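Local coordinates for protein homoserine dehydrogenase (Thermoplasma acidophilum, PDB 3ING) that probably catalyses the NADPH-dependent interconversion of aspartate semialdehyde and homoserine, a shared step in threonine and methionine biosynthesis, at residues A116-L121 and E142-G147; I170-I175 and L212-K217; I7-T12 and V87-A92. All blocks are in the same frame, centred on the assembly; numbering follows the deposited sequence. Where two conformers were deposited one is given.

Interaction 1 (A116-L121 and E142-G147). With NA (sodium ion), chain B; NDP (NADPH dihydro-nicotinamide-adenine-dinucleotide phosphate), chain C.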
loop_
_atom_site.group_PDB
_atom_site.type_symbol
_atom_site.label_atom_id
_atom_site.label_comp_id
_atom_site.label_asym_id
_atom_site.label_seq_id
_atom_site.Cartn_x
_atom_site.Cartn_y
_atom_site.Cartn_z
ATOM N N ALA A 116 2.757 -16.258 -8.596
ATOM C CA ALA A 116 1.362 -16.332 -8.099
ATOM C C ALA A 116 1.078 -17.683 -7.443
ATOM O O ALA A 116 0.085 -17.846 -6.733
ATOM C CB ALA A 116 0.350 -16.140 -9.304
ATOM N N ASN A 117 1.937 -18.649 -7.715
ATOM C CA ASN A 117 1.784 -20.008 -7.209
ATOM C C ASN A 117 2.268 -20.048 -5.750
ATOM O O ASN A 117 3.355 -19.586 -5.451
ATOM C CB ASN A 117 2.540 -20.960 -8.154
ATOM C CG ASN A 117 2.626 -22.408 -7.637
ATOM O OD1 ASN A 117 2.740 -22.619 -6.462
ATOM N ND2 ASN A 117 2.621 -23.374 -8.538
ATOM N N LYS A 118 1.427 -20.583 -4.854
ATOM C CA LYS A 118 1.668 -20.591 -3.412
ATOM C C LYS A 118 2.377 -21.823 -2.897
ATOM O O LYS A 118 2.851 -21.824 -1.753
ATOM C CB LYS A 118 0.320 -20.499 -2.694
ATOM C CG LYS A 118 -0.446 -19.289 -3.187
ATOM C CD LYS A 118 -1.936 -19.378 -2.963
ATOM C CE LYS A 118 -2.663 -18.495 -4.001
ATOM N NZ LYS A 118 -4.145 -18.630 -3.916
ATOM N N SER A 119 2.433 -22.882 -3.701
ATOM C CA SER A 119 2.883 -24.192 -3.168
ATOM C C SER A 119 4.385 -24.290 -2.906
ATOM O O SER A 119 4.827 -24.904 -1.935
ATOM C CB SER A 119 2.479 -25.291 -4.131
ATOM O OG SER A 119 2.786 -26.566 -3.597
ATOM N N GLY A 120 5.184 -23.719 -3.794
ATOM C CA GLY A 120 6.636 -23.712 -3.587
ATOM C C GLY A 120 6.987 -23.026 -2.291
ATOM O O GLY A 120 7.623 -23.595 -1.457
ATOM N N LEU A 121 6.503 -21.795 -2.104
ATOM C CA LEU A 121 6.804 -21.039 -0.901
ATOM C C LEU A 121 6.184 -21.631 0.343
ATOM O O LEU A 121 6.738 -21.514 1.418
ATOM C CB LEU A 121 6.335 -19.586 -1.074
ATOM C CG LEU A 121 7.073 -18.779 -2.149
ATOM C CD1 LEU A 121 6.417 -17.422 -2.384
ATOM C CD2 LEU A 121 8.579 -18.646 -1.795
ATOM N N GLU A 142 3.516 -11.198 -4.550
ATOM C CA GLU A 142 2.308 -10.457 -4.250
ATOM C C GLU A 142 1.026 -11.251 -4.447
ATOM O O GLU A 142 0.150 -11.256 -3.593
ATOM C CB GLU A 142 2.212 -9.212 -5.120
ATOM C CG GLU A 142 1.069 -8.281 -4.676
ATOM C CD GLU A 142 1.325 -7.748 -3.277
ATOM O OE1 GLU A 142 2.363 -7.101 -3.091
ATOM O OE2 GLU A 142 0.507 -8.020 -2.377
ATOM N N ALA A 143 0.890 -11.878 -5.598
ATOM C CA ALA A 143 -0.320 -12.610 -5.950
ATOM C C ALA A 143 -0.590 -13.865 -5.133
ATOM O O ALA A 143 -1.688 -14.396 -5.202
ATOM C CB ALA A 143 -0.277 -12.968 -7.463
ATOM N N THR A 144 0.391 -14.351 -4.363
ATOM C CA THR A 144 0.222 -15.574 -3.595
ATOM C C THR A 144 -0.680 -15.413 -2.362
ATOM O O THR A 144 -1.163 -16.401 -1.892
ATOM C CB THR A 144 1.564 -16.149 -3.107
ATOM O OG1 THR A 144 2.151 -15.226 -2.151
ATOM C CG2 THR A 144 2.498 -16.417 -4.311
ATOM N N VAL A 145 -0.918 -14.194 -1.865
ATOM C CA VAL A 145 -1.872 -14.008 -0.743
ATOM C C VAL A 145 -2.834 -12.872 -1.094
ATOM O O VAL A 145 -2.396 -11.740 -1.337
ATOM C CB VAL A 145 -1.186 -13.674 0.578
ATOM C CG1 VAL A 145 -2.266 -13.524 1.765
ATOM C CG2 VAL A 145 -0.119 -14.704 0.922
ATOM N N ALA A 146 -4.123 -13.174 -1.152
ATOM C CA ALA A 146 -5.137 -12.167 -1.496
ATOM C C ALA A 146 -4.841 -11.599 -2.869
ATOM O O ALA A 146 -4.510 -10.425 -3.031
ATOM C CB ALA A 146 -5.236 -11.015 -0.440
ATOM N N GLY A 147 -4.921 -12.459 -3.850
ATOM C CA GLY A 147 -4.732 -12.102 -5.258
ATOM C C GLY A 147 -4.446 -10.650 -5.576
ATOM O O GLY A 147 -3.306 -10.217 -5.614
HETATM NA NA NA B . -1.782 -9.675 -2.684
HETATM P PA NDP C . -5.266 -22.340 -14.329
HETATM O O1A NDP C . -6.374 -21.580 -14.938
HETATM O O2A NDP C . -5.510 -23.780 -14.076
HETATM O O5B NDP C . -3.947 -22.239 -15.247
HETATM C C5B NDP C . -2.741 -22.941 -15.024
HETATM C C4B NDP C . -1.817 -22.793 -16.222
HETATM O O4B NDP C . -0.651 -23.561 -16.070
HETATM C C3B NDP C . -2.452 -23.338 -17.508
HETATM O O3B NDP C . -1.903 -22.704 -18.653
HETATM C C2B NDP C . -2.059 -24.775 -17.486
HETATM O O2B NDP C . -2.060 -25.396 -18.742
HETATM C C1B NDP C . -0.638 -24.633 -17.011
HETATM N N9A NDP C . -0.078 -25.814 -16.366
HETATM C C8A NDP C . -0.672 -26.798 -15.626
HETATM N N7A NDP C . 0.316 -27.644 -15.192
HETATM C C5A NDP C . 1.492 -27.191 -15.650
HETATM C C6A NDP C . 2.765 -27.702 -15.501
HETATM N N6A NDP C . 3.019 -28.619 -14.571
HETATM N N1A NDP C . 3.752 -26.993 -16.086
HETATM C C2A NDP C . 3.535 -25.859 -16.842
HETATM N N3A NDP C . 2.268 -25.328 -16.997
HETATM C C4A NDP C . 1.275 -26.033 -16.379
HETATM O O3 NDP C . -4.813 -21.635 -12.958
HETATM P PN NDP C . -5.028 -20.091 -12.561
HETATM O O1N NDP C . -6.431 -19.901 -12.083
HETATM O O2N NDP C . -4.505 -19.273 -13.699
HETATM O O5D NDP C . -4.064 -19.915 -11.267
HETATM C C5D NDP C . -2.665 -19.957 -11.547
HETATM C C4D NDP C . -1.893 -19.806 -10.240
HETATM O O4D NDP C . -2.241 -18.560 -9.679
HETATM C C3D NDP C . -2.241 -20.835 -9.198
HETATM O O3D NDP C . -1.091 -21.368 -8.530
HETATM C C2D NDP C . -3.169 -20.104 -8.247
HETATM O O2D NDP C . -3.139 -20.622 -6.945
HETATM C C1D NDP C . -2.617 -18.700 -8.318
HETATM N N1N NDP C . -3.562 -17.676 -7.908
HETATM C C2N NDP C . -4.770 -17.578 -8.549
HETATM C C3N NDP C . -5.784 -16.749 -8.093
HETATM C C7N NDP C . -7.004 -16.588 -8.918
HETATM O O7N NDP C . -7.580 -15.338 -8.907
HETATM N N7N NDP C . -7.449 -17.543 -9.724
HETATM C C4N NDP C . -5.495 -15.652 -7.074
HETATM C C5N NDP C . -4.132 -15.827 -6.464
HETATM C C6N NDP C . -3.235 -16.795 -6.908
HETATM P P2B NDP C . -3.327 -25.398 -19.725
HETATM O O1X NDP C . -2.846 -26.373 -20.765
HETATM O O2X NDP C . -3.727 -23.966 -20.190
HETATM O O3X NDP C . -4.429 -25.966 -18.889
#
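K118 and T144 lie alongside each other, pointing opposite ways, with K118 CG against T144 CB. The lysine chain runs extended beyond CG, and its methylenes pass over the backbone carbonyl of T144. K118 CG lies 3.2 Å from T144 O, with CD and CE following close by. CG stands anti to the carbonyl carbon of its own residue (chi1 -55°), which sets it beside T144. The threonine methyl CG2 packs on the backbone of 116-121. T144 CG2 is 3.5 Å from N117 O and 3.7 Å from A116 C. T144 OG1 is hydrogen-bonded to Y141 O, and T144 O accepts from K217 NZ. Next to this, the two methyls A116 CB and A143 CB meet at 3.7 Å. N117 stands before the turn into helix 119-135, where N117 OD1 accepts a capping bond from S119 N at 2.8 Å. The contact borders the nicotinamide end of the NADPH pocket in this Rossmann-type dehydrogenase. A143 O is 3.1 Å from C5N of the cofactor, and K118 CE is 3.4 Å from its C6N. K118 NZ continues to a salt bridge with D213. An alanine in place of K118 would probably leave D213 without this charged mate and open a gap over T144 O beside the nicotinamide. The 142-147 loop also binds a sodium ion. E142 gives both its backbone O and OE2, V145 and A146 give carbonyl oxygens, and V149 O completes the site.

Interaction 2 (I170-I175 and L212-K217)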
loop_
_atom_site.group_PDB
_atom_site.type_symbol
_atom_site.label_atom_id
_atom_site.label_comp_id
_atom_site.label_asym_id
_atom_site.label_seq_id
_atom_site.Cartn_x
_atom_site.Cartn_y
_atom_site.Cartn_z
ATOM N N ILE A 170 -9.349 -11.849 5.382
ATOM C CA ILE A 170 -10.069 -12.764 4.501
ATOM C C ILE A 170 -9.253 -12.793 3.225
ATOM O O ILE A 170 -9.305 -11.850 2.426
ATOM C CB ILE A 170 -11.522 -12.254 4.240
ATOM C CG1 ILE A 170 -12.347 -12.318 5.549
ATOM C CG2 ILE A 170 -12.211 -13.046 3.155
ATOM C CD1 ILE A 170 -13.685 -11.550 5.465
ATOM N N VAL A 171 -8.426 -13.832 3.065
ATOM C CA VAL A 171 -7.451 -13.873 1.983
ATOM C C VAL A 171 -7.614 -15.055 1.043
ATOM O O VAL A 171 -6.955 -15.099 0.041
ATOM C CB VAL A 171 -5.989 -13.861 2.573
ATOM C CG1 VAL A 171 -5.704 -12.567 3.372
ATOM C CG2 VAL A 171 -5.693 -15.104 3.423
ATOM N N SER A 172 -8.474 -16.019 1.368
ATOM C CA SER A 172 -8.706 -17.211 0.518
ATOM C C SER A 172 -10.144 -17.032 0.022
ATOM O O SER A 172 -11.082 -17.104 0.795
ATOM C CB SER A 172 -8.506 -18.518 1.316
ATOM O OG SER A 172 -8.642 -19.712 0.527
ATOM N N SER A 173 -10.282 -16.785 -1.274
ATOM C CA SER A 173 -11.567 -16.434 -1.876
ATOM C C SER A 173 -12.605 -17.538 -1.839
ATOM O O SER A 173 -13.616 -17.441 -1.101
ATOM C CB SER A 173 -11.367 -16.018 -3.323
ATOM O OG SER A 173 -10.639 -14.823 -3.428
ATOM N N THR A 174 -12.347 -18.596 -2.609
ATOM C CA THR A 174 -13.368 -19.636 -2.847
ATOM C C THR A 174 -14.002 -20.196 -1.564
ATOM O O THR A 174 -15.237 -20.292 -1.472
ATOM C CB THR A 174 -12.843 -20.746 -3.784
ATOM O OG1 THR A 174 -12.540 -20.163 -5.037
ATOM C CG2 THR A 174 -13.910 -21.894 -3.991
ATOM N N ILE A 175 -13.191 -20.509 -0.555
ATOM C CA ILE A 175 -13.757 -21.050 0.706
ATOM C C ILE A 175 -14.688 -20.028 1.339
ATOM O O ILE A 175 -15.743 -20.364 1.855
ATOM C CB ILE A 175 -12.645 -21.537 1.692
ATOM C CG1 ILE A 175 -13.257 -22.322 2.869
ATOM C CG2 ILE A 175 -11.731 -20.380 2.125
ATOM C CD1 ILE A 175 -12.283 -23.247 3.620
ATOM N N LEU A 212 -6.761 -25.739 2.471
ATOM C CA LEU A 212 -5.337 -25.807 2.122
ATOM C C LEU A 212 -4.848 -24.540 1.428
ATOM O O LEU A 212 -3.738 -24.103 1.663
ATOM C CB LEU A 212 -5.068 -27.018 1.235
ATOM C CG LEU A 212 -3.615 -27.419 0.968
ATOM C CD1 LEU A 212 -2.822 -27.542 2.264
ATOM C CD2 LEU A 212 -3.582 -28.791 0.191
ATOM N N ASP A 213 -5.672 -23.937 0.585
ATOM C CA ASP A 213 -5.296 -22.653 -0.039
ATOM C C ASP A 213 -5.020 -21.639 1.060
ATOM O O ASP A 213 -4.007 -20.955 1.045
ATOM C CB ASP A 213 -6.398 -22.157 -0.973
ATOM C CG ASP A 213 -6.094 -20.785 -1.597
ATOM O OD1 ASP A 213 -5.188 -20.692 -2.438
ATOM O OD2 ASP A 213 -6.785 -19.794 -1.269
ATOM N N ALA A 214 -5.923 -21.517 2.022
ATOM C CA ALA A 214 -5.685 -20.585 3.128
ATOM C C ALA A 214 -4.409 -20.937 3.906
ATOM O O ALA A 214 -3.655 -20.052 4.345
ATOM C CB ALA A 214 -6.897 -20.566 4.073
ATOM N N ALA A 215 -4.190 -22.233 4.116
ATOM C CA ALA A 215 -3.039 -22.692 4.871
ATOM C C ALA A 215 -1.754 -22.265 4.201
ATOM O O ALA A 215 -0.867 -21.804 4.879
ATOM C CB ALA A 215 -3.051 -24.199 5.089
ATOM N N ARG A 216 -1.660 -22.428 2.881
ATOM C CA ARG A 216 -0.464 -22.054 2.146
ATOM C C ARG A 216 -0.208 -20.575 2.316
ATOM O O ARG A 216 0.911 -20.145 2.541
ATOM C CB ARG A 216 -0.592 -22.405 0.652
ATOM C CG ARG A 216 -0.572 -23.921 0.360
ATOM C CD ARG A 216 -1.035 -24.113 -1.070
ATOM N NE ARG A 216 -1.015 -25.514 -1.471
ATOM C CZ ARG A 216 -1.883 -26.042 -2.343
ATOM N NH1 ARG A 216 -2.913 -25.335 -2.831
ATOM N NH2 ARG A 216 -1.796 -27.306 -2.639
ATOM N N LYS A 217 -1.269 -19.787 2.221
ATOM C CA LYS A 217 -1.140 -18.343 2.352
ATOM C C LYS A 217 -0.628 -18.009 3.747
ATOM O O LYS A 217 0.168 -17.115 3.902
ATOM C CB LYS A 217 -2.483 -17.638 2.069
ATOM C CG LYS A 217 -2.990 -17.823 0.665
ATOM C CD LYS A 217 -4.324 -17.105 0.438
ATOM C CE LYS A 217 -4.802 -17.300 -1.011
ATOM N NZ LYS A 217 -4.002 -16.558 -2.010
HETATM O O HOH W 1 -8.786 -22.494 1.388
HETATM O O HOH W 2 -7.960 -17.690 -2.722
#
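K217 lays its CD and CE against the carbonyl oxygen of V171, with CE 3.3 Å from V171 O. The valine and lysine side chains run antiparallel past one another, and V171 CG2 touches K217 CD at 3.8 Å. The lysine chain is extended as far as CE and then bends (chi4 -71°). NZ is hydrogen-bonded to T144 O. K217 is the predicted proton donor, and its side chain comes within about 5 Å of the NADPH at the nearest atoms. The polar link is S172 OG, which donates to D213 OD2 at 2.6 Å on the anti lone pair of that oxygen. One water donates to S172 OG and accepts from A214 N at 3.1 Å. A second accepts from S173 N and donates to D213 OD2. D213 OD2 thus takes two donors, S172 OG and a water, while OD1 holds the salt bridge to K118 NZ. The methylene S172 CB also packs on A214 CB at 3.8 Å. The 170-175 segment leads from strand 164-170 into helix 173-183 and meets the first turns of helix 212-226. V171 and A214 also rest on T253 and L251 of strand 249-258, and D213 touches D208 of helix 206-209.

Interaction 3 (I7-T12 and V87-A92). With NDP (NADPH dihydro-nicotinamide-adenine-dinucleotide phosphate), chain C.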
loop_
_atom_site.group_PDB
_atom_site.type_symbol
_atom_site.label_atom_id
_atom_site.label_comp_id
_atom_site.label_asym_id
_atom_site.label_seq_id
_atom_site.Cartn_x
_atom_site.Cartn_y
_atom_site.Cartn_z
ATOM N N ILE A 7 10.903 -11.261 -19.860
ATOM C CA ILE A 7 10.338 -12.281 -18.967
ATOM C C ILE A 7 10.004 -13.585 -19.692
ATOM O O ILE A 7 9.848 -13.651 -20.946
ATOM C CB ILE A 7 9.087 -11.769 -18.183
ATOM C CG1 ILE A 7 7.797 -11.935 -19.037
ATOM C CG2 ILE A 7 9.344 -10.338 -17.674
ATOM C CD1 ILE A 7 6.563 -11.529 -18.382
ATOM N N ILE A 8 9.946 -14.631 -18.879
ATOM C CA ILE A 8 9.481 -15.931 -19.301
ATOM C C ILE A 8 8.256 -16.208 -18.448
ATOM O O ILE A 8 8.304 -16.062 -17.224
ATOM C CB ILE A 8 10.543 -17.027 -19.087
ATOM C CG1 ILE A 8 11.670 -16.896 -20.141
ATOM C CG2 ILE A 8 9.892 -18.380 -19.176
ATOM C CD1 ILE A 8 12.979 -17.649 -19.762
ATOM N N LEU A 9 7.152 -16.597 -19.086
ATOM C CA LEU A 9 5.904 -16.834 -18.372
ATOM C C LEU A 9 5.535 -18.320 -18.426
ATOM O O LEU A 9 5.281 -18.836 -19.489
ATOM C CB LEU A 9 4.759 -16.030 -19.000
ATOM C CG LEU A 9 3.353 -16.214 -18.391
ATOM C CD1 LEU A 9 3.408 -15.940 -16.844
ATOM C CD2 LEU A 9 2.264 -15.348 -19.082
HETATM N N MSE A 10 5.417 -18.950 -17.267
HETATM C CA MSE A 10 5.021 -20.329 -17.160
HETATM C C MSE A 10 3.569 -20.372 -16.684
HETATM O O MSE A 10 3.292 -19.947 -15.572
HETATM C CB MSE A 10 5.866 -21.039 -16.115
HETATM C CG MSE A 10 7.345 -21.136 -16.370
HETATM SE SE MSE A 10 7.770 -22.726 -17.360
HETATM C CE MSE A 10 7.092 -24.192 -16.324
ATOM N N GLY A 11 2.661 -20.868 -17.523
ATOM C CA GLY A 11 1.239 -20.927 -17.178
ATOM C C GLY A 11 0.483 -19.767 -17.756
ATOM O O GLY A 11 0.810 -18.615 -17.494
ATOM N N THR A 12 -0.517 -20.083 -18.567
ATOM C CA THR A 12 -1.345 -19.106 -19.284
ATOM C C THR A 12 -2.842 -19.430 -19.153
ATOM O O THR A 12 -3.604 -19.458 -20.165
ATOM C CB THR A 12 -0.954 -19.050 -20.749
ATOM O OG1 THR A 12 -0.705 -20.383 -21.199
ATOM C CG2 THR A 12 0.323 -18.222 -20.910
ATOM N N VAL A 87 8.186 -15.866 -14.470
ATOM C CA VAL A 87 6.900 -15.667 -13.836
ATOM C C VAL A 87 6.180 -17.023 -13.771
ATOM O O VAL A 87 6.001 -17.705 -14.787
ATOM C CB VAL A 87 6.052 -14.660 -14.609
ATOM C CG1 VAL A 87 4.694 -14.427 -13.862
ATOM C CG2 VAL A 87 6.831 -13.362 -14.845
ATOM N N ASP A 88 5.815 -17.421 -12.556
ATOM C CA ASP A 88 5.123 -18.687 -12.309
ATOM C C ASP A 88 3.645 -18.483 -12.069
ATOM O O ASP A 88 3.252 -18.008 -11.013
ATOM C CB ASP A 88 5.727 -19.381 -11.092
ATOM C CG ASP A 88 5.118 -20.742 -10.818
ATOM O OD1 ASP A 88 4.338 -21.200 -11.655
ATOM O OD2 ASP A 88 5.449 -21.367 -9.762
ATOM N N CYS A 89 2.843 -18.789 -13.085
ATOM C CA CYS A 89 1.413 -18.808 -12.957
ATOM C C CYS A 89 0.871 -20.243 -13.149
ATOM O O CYS A 89 -0.236 -20.452 -13.695
ATOM C CB CYS A 89 0.794 -17.859 -13.986
ATOM S SG CYS A 89 1.121 -16.105 -13.610
ATOM N N THR A 90 1.658 -21.218 -12.758
ATOM C CA THR A 90 1.255 -22.637 -12.855
ATOM C C THR A 90 0.466 -23.005 -11.588
ATOM O O THR A 90 0.542 -22.309 -10.603
ATOM C CB THR A 90 2.466 -23.579 -12.963
ATOM O OG1 THR A 90 3.216 -23.497 -11.745
ATOM C CG2 THR A 90 3.361 -23.202 -14.158
ATOM N N PRO A 91 -0.328 -24.096 -11.633
ATOM C CA PRO A 91 -1.080 -24.512 -10.459
ATOM C C PRO A 91 -0.200 -25.095 -9.377
ATOM O O PRO A 91 0.920 -25.561 -9.648
ATOM C CB PRO A 91 -2.004 -25.620 -11.022
ATOM C CG PRO A 91 -1.876 -25.592 -12.480
ATOM C CD PRO A 91 -0.574 -24.989 -12.768
ATOM N N ALA A 92 -0.722 -25.114 -8.153
ATOM C CA ALA A 92 -0.041 -25.705 -7.029
ATOM C C ALA A 92 0.198 -27.185 -7.198
ATOM O O ALA A 92 -0.703 -27.937 -7.520
ATOM C CB ALA A 92 -0.847 -25.463 -5.740
HETATM P PA NDP C . -5.266 -22.340 -14.329
HETATM O O1A NDP C . -6.374 -21.580 -14.938
HETATM O O2A NDP C . -5.510 -23.780 -14.076
HETATM O O5B NDP C . -3.947 -22.239 -15.247
HETATM C C5B NDP C . -2.741 -22.941 -15.024
HETATM C C4B NDP C . -1.817 -22.793 -16.222
HETATM O O4B NDP C . -0.651 -23.561 -16.070
HETATM C C3B NDP C . -2.452 -23.338 -17.508
HETATM O O3B NDP C . -1.903 -22.704 -18.653
HETATM C C2B NDP C . -2.059 -24.775 -17.486
HETATM O O2B NDP C . -2.060 -25.396 -18.742
HETATM C C1B NDP C . -0.638 -24.633 -17.011
HETATM N N9A NDP C . -0.078 -25.814 -16.366
HETATM C C8A NDP C . -0.672 -26.798 -15.626
HETATM N N7A NDP C . 0.316 -27.644 -15.192
HETATM C C5A NDP C . 1.492 -27.191 -15.650
HETATM C C6A NDP C . 2.765 -27.702 -15.501
HETATM N N6A NDP C . 3.019 -28.619 -14.571
HETATM N N1A NDP C . 3.752 -26.993 -16.086
HETATM C C2A NDP C . 3.535 -25.859 -16.842
HETATM N N3A NDP C . 2.268 -25.328 -16.997
HETATM C C4A NDP C . 1.275 -26.033 -16.379
HETATM O O3 NDP C . -4.813 -21.635 -12.958
HETATM P PN NDP C . -5.028 -20.091 -12.561
HETATM O O1N NDP C . -6.431 -19.901 -12.083
HETATM O O2N NDP C . -4.505 -19.273 -13.699
HETATM O O5D NDP C . -4.064 -19.915 -11.267
HETATM C C5D NDP C . -2.665 -19.957 -11.547
HETATM C C4D NDP C . -1.893 -19.806 -10.240
HETATM O O4D NDP C . -2.241 -18.560 -9.679
HETATM C C3D NDP C . -2.241 -20.835 -9.198
HETATM O O3D NDP C . -1.091 -21.368 -8.530
HETATM C C2D NDP C . -3.169 -20.104 -8.247
HETATM O O2D NDP C . -3.139 -20.622 -6.945
HETATM C C1D NDP C . -2.617 -18.700 -8.318
HETATM N N1N NDP C . -3.562 -17.676 -7.908
HETATM C C2N NDP C . -4.770 -17.578 -8.549
HETATM C C3N NDP C . -5.784 -16.749 -8.093
HETATM C C7N NDP C . -7.004 -16.588 -8.918
HETATM O O7N NDP C . -7.580 -15.338 -8.907
HETATM N N7N NDP C . -7.449 -17.543 -9.724
HETATM C C4N NDP C . -5.495 -15.652 -7.074
HETATM C C5N NDP C . -4.132 -15.827 -6.464
HETATM C C6N NDP C . -3.235 -16.795 -6.908
HETATM P P2B NDP C . -3.327 -25.398 -19.725
HETATM O O1X NDP C . -2.846 -26.373 -20.765
HETATM O O2X NDP C . -3.727 -23.966 -20.190
HETATM O O3X NDP C . -4.429 -25.966 -18.889
#
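The NADPH-binding Rossmann-type sheet brings M10 beside D88 and L9 beside V87 on neighbouring parallel strands. V87 N donates to I8 O, M10 N to V87 O, and C89 N to M10 O at 2.8 Å. L9 and V87 share one face of the sheet, where L9 CD1 packs on V87 CG1 at 3.6 Å. M10, a selenomethionine, lies on the other face with D88, and its CB meets T90 CG2 at 3.8 Å. D88 forms an Asx turn. Its OD1 accepts a hydrogen bond from T90 OG1 at 2.6 Å on the syn lone pair, and one from T90 N on the anti side, 31° out of the carboxylate plane. These two bonds help to fix the turn after the strand. T90 OG1 is also hydrogen-bonded to R98 and N117. At G11 (phi 98°) a CB would run into C89 O and the carbonyl oxygen of M10, so a side chain would not fit. The cofactor sits at the strand ends. T12 N donates to its O3B at 3.0 Å, and its O3D donates to T90 O at 2.8 Å. P91 CD lies 3.4 Å from its adenine C8A. G11 opens the glycine-rich GxGxxG turn between strand 4-10 and helix 14-29, the hallmark of the Rossmann dinucleotide-binding fold.

Interactions 1 and 3 both touch the NADPH, with centres about 12 Å apart. They meet through A116 N and D88 O at 3.0 Å and N117 ND2 and T90 OG1 at 3.3 Å, both probable hydrogen bonds. Interaction 2 approaches the cofactor through K217, about 5 Å away at the nearest atoms. Interaction 1 joins interaction 2, about 10 Å away centre to centre, by the salt bridge K118 NZ to D213 OD1 at 2.7 Å. K118 NZ and K217 NZ are close, at 2.8 Å. Interactions 2 and 3 are about 20 Å apart between centres, and R216 NH1 packs on A92 CB at 3.6 Å. Interaction 1 thus connects the nucleotide-binding sheet with the predicted proton donor.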